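Local coordinates for copper homeostasis protein cutF (Escherichia coli, PDB 2Z4I) that takes part in copper homeostasis as an outer-membrane lipoprotein, activates the Cpx pathway and is required for stationary-phase cells to bind efficiently to hydrophobic surfaces, at residues Gly131-Met136 / Glu158-Tyr163; Met152-Ala157 / Thr194-Pro199. The protein carries 1 engineered substitution. One frame throughout, in Å; residues are numbered along the deposited sequence.

Both contacts belong to the C-terminal OB-fold barrel and their centres lie about 11 Å apart. Contact 1 packs the helix 157-167 against strand 127-135, whereas contact 2 joins the end of strand 150-152 and the loop after it to strand 194-199 in parallel fashion. Segment 152-157 of contact 2 runs directly into segment 158-163 of contact 1, and Asn156 is the N-cap of the helix. Packing continues from one to the other, with Tyr133 CE1 4.0 Å from Val153 CB and Leu159 CD2 4.2 Å from Val153 CG1. Residues 131-136 fall in a region that could contain a copper-binding motif.

Contact 1 of 2, residues Gly131-Met136 / Glu158-Tyr163; sequences GMYFYM and ELERSY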
loop_
_atom_site.group_PDB
_atom_site.type_symbol
_atom_site.label_atom_id
_atom_site.label_comp_id
_atom_site.label_asym_id
_atom_site.label_seq_id
_atom_site.Cartn_x
_atom_site.Cartn_y
_atom_site.Cartn_z
ATOM N N GLY A 131 0.407 -16.018 23.283
ATOM C CA GLY A 131 0.699 -15.391 24.556
ATOM C C GLY A 131 0.156 -16.160 25.735
ATOM O O GLY A 131 -0.564 -17.149 25.554
HETATM N N MSE A 132 0.514 -15.721 26.940
HETATM C CA MSE A 132 0.026 -16.361 28.147
HETATM C C MSE A 132 -1.230 -15.609 28.570
HETATM O O MSE A 132 -1.152 -14.478 29.041
HETATM C CB MSE A 132 1.080 -16.299 29.259
HETATM C CG MSE A 132 2.385 -17.070 28.983
HETATM SE SE MSE A 132 2.197 -18.951 28.474
HETATM C CE MSE A 132 1.176 -19.612 29.965
ATOM N N TYR A 133 -2.387 -16.233 28.378
ATOM C CA TYR A 133 -3.667 -15.618 28.727
ATOM C C TYR A 133 -3.995 -15.872 30.185
ATOM O O TYR A 133 -3.746 -16.959 30.705
ATOM C CB TYR A 133 -4.788 -16.199 27.867
ATOM C CG TYR A 133 -6.161 -15.600 28.119
ATOM C CD1 TYR A 133 -6.551 -14.414 27.496
ATOM C CD2 TYR A 133 -7.078 -16.231 28.965
ATOM C CE1 TYR A 133 -7.817 -13.876 27.705
ATOM C CE2 TYR A 133 -8.350 -15.696 29.181
ATOM C CZ TYR A 133 -8.711 -14.518 28.547
ATOM O OH TYR A 133 -9.966 -13.978 28.747
ATOM N N PHE A 134 -4.569 -14.867 30.835
ATOM C CA PHE A 134 -4.935 -14.973 32.238
ATOM C C PHE A 134 -6.174 -14.147 32.532
ATOM O O PHE A 134 -6.209 -12.949 32.281
ATOM C CB PHE A 134 -3.782 -14.500 33.119
ATOM C CG PHE A 134 -4.105 -14.497 34.577
ATOM C CD1 PHE A 134 -4.396 -13.305 35.236
ATOM C CD2 PHE A 134 -4.144 -15.689 35.294
ATOM C CE1 PHE A 134 -4.721 -13.300 36.599
ATOM C CE2 PHE A 134 -4.470 -15.698 36.655
ATOM C CZ PHE A 134 -4.760 -14.501 37.310
ATOM N N TYR A 135 -7.194 -14.796 33.071
ATOM C CA TYR A 135 -8.426 -14.104 33.389
ATOM C C TYR A 135 -8.765 -14.242 34.865
ATOM O O TYR A 135 -8.547 -15.297 35.468
ATOM C CB TYR A 135 -9.565 -14.669 32.552
ATOM C CG TYR A 135 -10.900 -14.049 32.870
ATOM C CD1 TYR A 135 -11.164 -12.723 32.545
ATOM C CD2 TYR A 135 -11.896 -14.785 33.509
ATOM C CE1 TYR A 135 -12.377 -12.149 32.842
ATOM C CE2 TYR A 135 -13.115 -14.220 33.815
ATOM C CZ TYR A 135 -13.351 -12.900 33.478
ATOM O OH TYR A 135 -14.570 -12.326 33.767
HETATM N N MSE A 136 -9.305 -13.177 35.443
HETATM C CA MSE A 136 -9.678 -13.193 36.848
HETATM C C MSE A 136 -10.383 -11.920 37.266
HETATM O O MSE A 136 -9.832 -10.826 37.126
HETATM C CB MSE A 136 -8.449 -13.377 37.725
HETATM C CG MSE A 136 -8.765 -13.259 39.197
HETATM SE SE MSE A 136 -7.201 -13.411 40.304
HETATM C CE MSE A 136 -6.435 -11.645 40.017
ATOM N N GLU A 158 -17.059 -16.718 25.986
ATOM C CA GLU A 158 -16.534 -17.993 25.529
ATOM C C GLU A 158 -15.043 -18.169 25.749
ATOM O O GLU A 158 -14.604 -19.215 26.236
ATOM C CB GLU A 158 -16.854 -18.212 24.054
ATOM C CG GLU A 158 -16.767 -19.671 23.664
ATOM C CD GLU A 158 -17.253 -20.594 24.788
ATOM O OE1 GLU A 158 -16.487 -20.798 25.761
ATOM O OE2 GLU A 158 -18.401 -21.102 24.710
ATOM N N LEU A 159 -14.259 -17.159 25.393
ATOM C CA LEU A 159 -12.826 -17.265 25.589
ATOM C C LEU A 159 -12.546 -17.545 27.069
ATOM O O LEU A 159 -11.855 -18.498 27.407
ATOM C CB LEU A 159 -12.144 -15.977 25.152
ATOM C CG LEU A 159 -10.630 -16.061 24.979
ATOM C CD1 LEU A 159 -10.299 -17.018 23.849
ATOM C CD2 LEU A 159 -10.072 -14.678 24.670
ATOM N N GLU A 160 -13.114 -16.727 27.949
ATOM C CA GLU A 160 -12.916 -16.879 29.385
ATOM C C GLU A 160 -13.370 -18.237 29.896
ATOM O O GLU A 160 -12.760 -18.800 30.810
ATOM C CB GLU A 160 -13.657 -15.769 30.126
ATOM C CG GLU A 160 -13.097 -14.386 29.847
ATOM C CD GLU A 160 -14.184 -13.341 29.708
ATOM O OE1 GLU A 160 -13.855 -12.182 29.388
ATOM O OE2 GLU A 160 -15.367 -13.678 29.912
ATOM N N ARG A 161 -14.444 -18.763 29.321
ATOM C CA ARG A 161 -14.928 -20.072 29.735
ATOM C C ARG A 161 -13.815 -21.074 29.413
ATOM O O ARG A 161 -13.280 -21.744 30.299
ATOM C CB ARG A 161 -16.195 -20.458 28.962
ATOM C CG ARG A 161 -17.381 -19.498 29.084
ATOM C CD ARG A 161 -18.687 -20.230 28.749
ATOM N NE ARG A 161 -19.677 -19.423 28.026
ATOM C CZ ARG A 161 -20.384 -18.418 28.544
ATOM N NH1 ARG A 161 -20.223 -18.060 29.815
ATOM N NH2 ARG A 161 -21.277 -17.783 27.787
ATOM N N SER A 162 -13.468 -21.138 28.131
ATOM C CA SER A 162 -12.430 -22.027 27.626
ATOM C C SER A 162 -11.159 -21.950 28.455
ATOM O O SER A 162 -10.585 -22.971 28.814
ATOM C CB SER A 162 -12.124 -21.679 26.173
ATOM O OG SER A 162 -13.312 -21.707 25.394
ATOM N N TYR A 163 -10.713 -20.739 28.757
ATOM C CA TYR A 163 -9.506 -20.577 29.560
ATOM C C TYR A 163 -9.648 -21.367 30.855
ATOM O O TYR A 163 -8.821 -22.218 31.174
ATOM C CB TYR A 163 -9.265 -19.098 29.889
ATOM C CG TYR A 163 -8.348 -18.856 31.076
ATOM C CD1 TYR A 163 -7.069 -19.407 31.118
ATOM C CD2 TYR A 163 -8.760 -18.070 32.154
ATOM C CE1 TYR A 163 -6.217 -19.186 32.201
ATOM C CE2 TYR A 163 -7.917 -17.838 33.247
ATOM C CZ TYR A 163 -6.642 -18.402 33.267
ATOM O OH TYR A 163 -5.793 -18.206 34.348
HETATM O O HOH W 1 -11.504 -11.865 27.213
#
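In this OB fold the helix between the third and fourth barrel strands lies across strand 127-135, and Tyr163 contributes the largest buried surface to the junction. Its CG is anti to the backbone N (chi1 160°), sending the ring toward the strand. Tyr163 CB lies 3.6 Å from Tyr133 CE2, and the Tyr163 ring presents a face to the edge of the Tyr133 ring. The pair is T-shaped, with centroids 5.2 Å apart and planes at 78°. Both sides of the Tyr163 ring meet the strand: CE1 is 3.6 Å from Tyr133 O; CD2 is 3.5 Å from Tyr135 CB and CE2 lies beside Tyr135 N. At the tip, Tyr163 OH sits 3.2 Å from Phe134 CD2 and is hydrogen-bonded to Lys172 O. An alanine here would remove the ring and hydroxyl, hence the T-shaped pair and the Lys172 bond, and would probably loosen the helix on the strand. One turn earlier, Glu160 CG makes a CH-pi contact 3.6 Å from the centroid of the Tyr135 ring, 6° off its normal, the carboxylate stacked on it. Glu160 OE1 accepts from Asn156 N and from a water 3.2 Å away, which accepts from Tyr133 OH at 3.0 Å.

Contact 2 of 2, residues Met152-Ala157 / Thr194-Pro199; sequences MVANNA and TKVLAP
Leu197 O is the best-held polar atom, gripped from segment 152-157 by one hydrogen bond and one weaker CA-H...O contact. Ala154 N donates to it over 2.7 Å with an N-H...O angle of 158°, approaching from above the carbonyl plane, and Val153 CA adds the CA-H...O contact at 3.3 Å. The amide of the same residue faces the same way: Leu197 N reaches Met152 O at 2.6 Å, an almost straight bond (167°) running nearly along the C=O axis. Leu197 thus bonds to the residues flanking Val153, the pattern of a parallel beta bridge, and the two segments run in broadly similar directions, 43° apart. In the OB fold this is the place where the third and fifth strands meet to close the barrel; here the closure is a single bridge before the chain turns off toward the helix.

Around the bridge the side chains are mostly apolar. Val196 CG2, anti to the backbone N, lies 3.5 Å from Ala154 N and 4.2 Å from Met152 CB, covering the backbone beside the two bonds. Further along, Ala154 CB meets Pro199 CD at 4.3 Å, and Asn156 ND2 stands 4.3 Å from Pro199 CG while its OD1 caps Leu159 N. Val153 packs on Ala140 and Phe142, and Leu197 on Leu129, so the bridged pair joins the hydrophobic interior of the barrel. With both conventional hydrogen bonds made by main-chain atoms, the register is consistent with being set mainly by the backbone, and the side chains contribute contacts that are chiefly van der Waals.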
loop_
_atom_site.group_PDB
_atom_site.type_symbol
_atom_site.label_atom_id
_atom_site.label_comp_id
_atom_site.label_asym_id
_atom_site.label_seq_id
_atom_site.Cartn_x
_atom_site.Cartn_y
_atom_site.Cartn_z
HETATM N N MSE A 152 -4.320 -5.877 27.579
HETATM C CA MSE A 152 -5.623 -6.296 28.080
HETATM C C MSE A 152 -6.415 -6.927 26.935
HETATM O O MSE A 152 -6.305 -6.502 25.782
HETATM C CB MSE A 152 -6.394 -5.105 28.611
HETATM C CG MSE A 152 -5.952 -4.622 29.963
HETATM SE SE MSE A 152 -6.797 -2.926 30.296
HETATM C CE MSE A 152 -5.296 -1.812 29.798
ATOM N N VAL A 153 -7.218 -7.932 27.247
ATOM C CA VAL A 153 -7.992 -8.601 26.221
ATOM C C VAL A 153 -9.470 -8.304 26.423
ATOM O O VAL A 153 -10.023 -8.565 27.484
ATOM C CB VAL A 153 -7.729 -10.128 26.262
ATOM C CG1 VAL A 153 -8.451 -10.820 25.134
ATOM C CG2 VAL A 153 -6.244 -10.384 26.165
ATOM N N ALA A 154 -10.104 -7.738 25.404
ATOM C CA ALA A 154 -11.520 -7.404 25.484
ATOM C C ALA A 154 -12.287 -8.597 26.037
ATOM O O ALA A 154 -12.084 -9.727 25.589
ATOM C CB ALA A 154 -12.058 -7.032 24.101
ATOM N N ASN A 155 -13.157 -8.350 27.015
ATOM C CA ASN A 155 -13.939 -9.428 27.598
ATOM C C ASN A 155 -14.661 -10.195 26.529
ATOM O O ASN A 155 -15.211 -9.605 25.609
ATOM C CB ASN A 155 -14.968 -8.890 28.582
ATOM C CG ASN A 155 -14.362 -8.542 29.896
ATOM O OD1 ASN A 155 -13.506 -7.662 29.978
ATOM N ND2 ASN A 155 -14.779 -9.240 30.939
ATOM N N ASN A 156 -14.646 -11.516 26.661
ATOM C CA ASN A 156 -15.323 -12.403 25.730
ATOM C C ASN A 156 -15.674 -13.680 26.479
ATOM O O ASN A 156 -14.816 -14.516 26.757
ATOM C CB ASN A 156 -14.426 -12.725 24.549
ATOM C CG ASN A 156 -15.114 -13.587 23.539
ATOM O OD1 ASN A 156 -15.286 -14.784 23.743
ATOM N ND2 ASN A 156 -15.539 -12.983 22.446
ATOM N N ALA A 157 -16.951 -13.806 26.816
ATOM C CA ALA A 157 -17.468 -14.941 27.564
ATOM C C ALA A 157 -16.829 -16.271 27.215
ATOM O O ALA A 157 -16.145 -16.878 28.040
ATOM C CB ALA A 157 -18.959 -15.032 27.367
ATOM N N THR A 194 -7.807 3.520 25.778
ATOM C CA THR A 194 -6.611 2.698 25.955
ATOM C C THR A 194 -6.596 1.444 25.071
ATOM O O THR A 194 -7.597 0.739 24.930
ATOM C CB THR A 194 -6.446 2.265 27.427
ATOM O OG1 THR A 194 -7.196 1.076 27.665
ATOM C CG2 THR A 194 -6.973 3.338 28.362
ATOM N N LYS A 195 -5.435 1.183 24.482
ATOM C CA LYS A 195 -5.214 0.032 23.611
ATOM C C LYS A 195 -5.691 -1.242 24.308
ATOM O O LYS A 195 -5.495 -1.406 25.507
ATOM C CB LYS A 195 -3.719 -0.069 23.295
ATOM C CG LYS A 195 -3.361 -0.858 22.060
ATOM C CD LYS A 195 -1.841 -0.962 21.909
ATOM C CE LYS A 195 -1.219 -1.834 23.002
ATOM N NZ LYS A 195 0.240 -2.101 22.785
ATOM N N VAL A 196 -6.315 -2.140 23.554
ATOM C CA VAL A 196 -6.814 -3.388 24.109
ATOM C C VAL A 196 -6.890 -4.414 22.992
ATOM O O VAL A 196 -7.204 -4.064 21.852
ATOM C CB VAL A 196 -8.228 -3.211 24.701
ATOM C CG1 VAL A 196 -9.175 -2.689 23.637
ATOM C CG2 VAL A 196 -8.749 -4.534 25.204
ATOM N N LEU A 197 -6.621 -5.676 23.314
ATOM C CA LEU A 197 -6.659 -6.725 22.302
ATOM C C LEU A 197 -8.048 -7.301 22.144
ATOM O O LEU A 197 -8.617 -7.841 23.097
ATOM C CB LEU A 197 -5.706 -7.867 22.647
ATOM C CG LEU A 197 -5.612 -8.916 21.535
ATOM C CD1 LEU A 197 -4.879 -8.284 20.365
ATOM C CD2 LEU A 197 -4.864 -10.156 21.991
ATOM N N ALA A 198 -8.584 -7.198 20.932
ATOM C CA ALA A 198 -9.912 -7.717 20.633
ATOM C C ALA A 198 -9.754 -8.995 19.820
ATOM O O ALA A 198 -9.150 -8.985 18.747
ATOM C CB ALA A 198 -10.709 -6.686 19.843
ATOM N N PRO A 199 -10.276 -10.119 20.324
ATOM C CA PRO A 199 -10.151 -11.378 19.575
ATOM C C PRO A 199 -10.964 -11.387 18.281
ATOM O O PRO A 199 -11.950 -10.673 18.169
ATOM C CB PRO A 199 -10.637 -12.420 20.579
ATOM C CG PRO A 199 -11.637 -11.631 21.434
ATOM C CD PRO A 199 -10.894 -10.335 21.646
#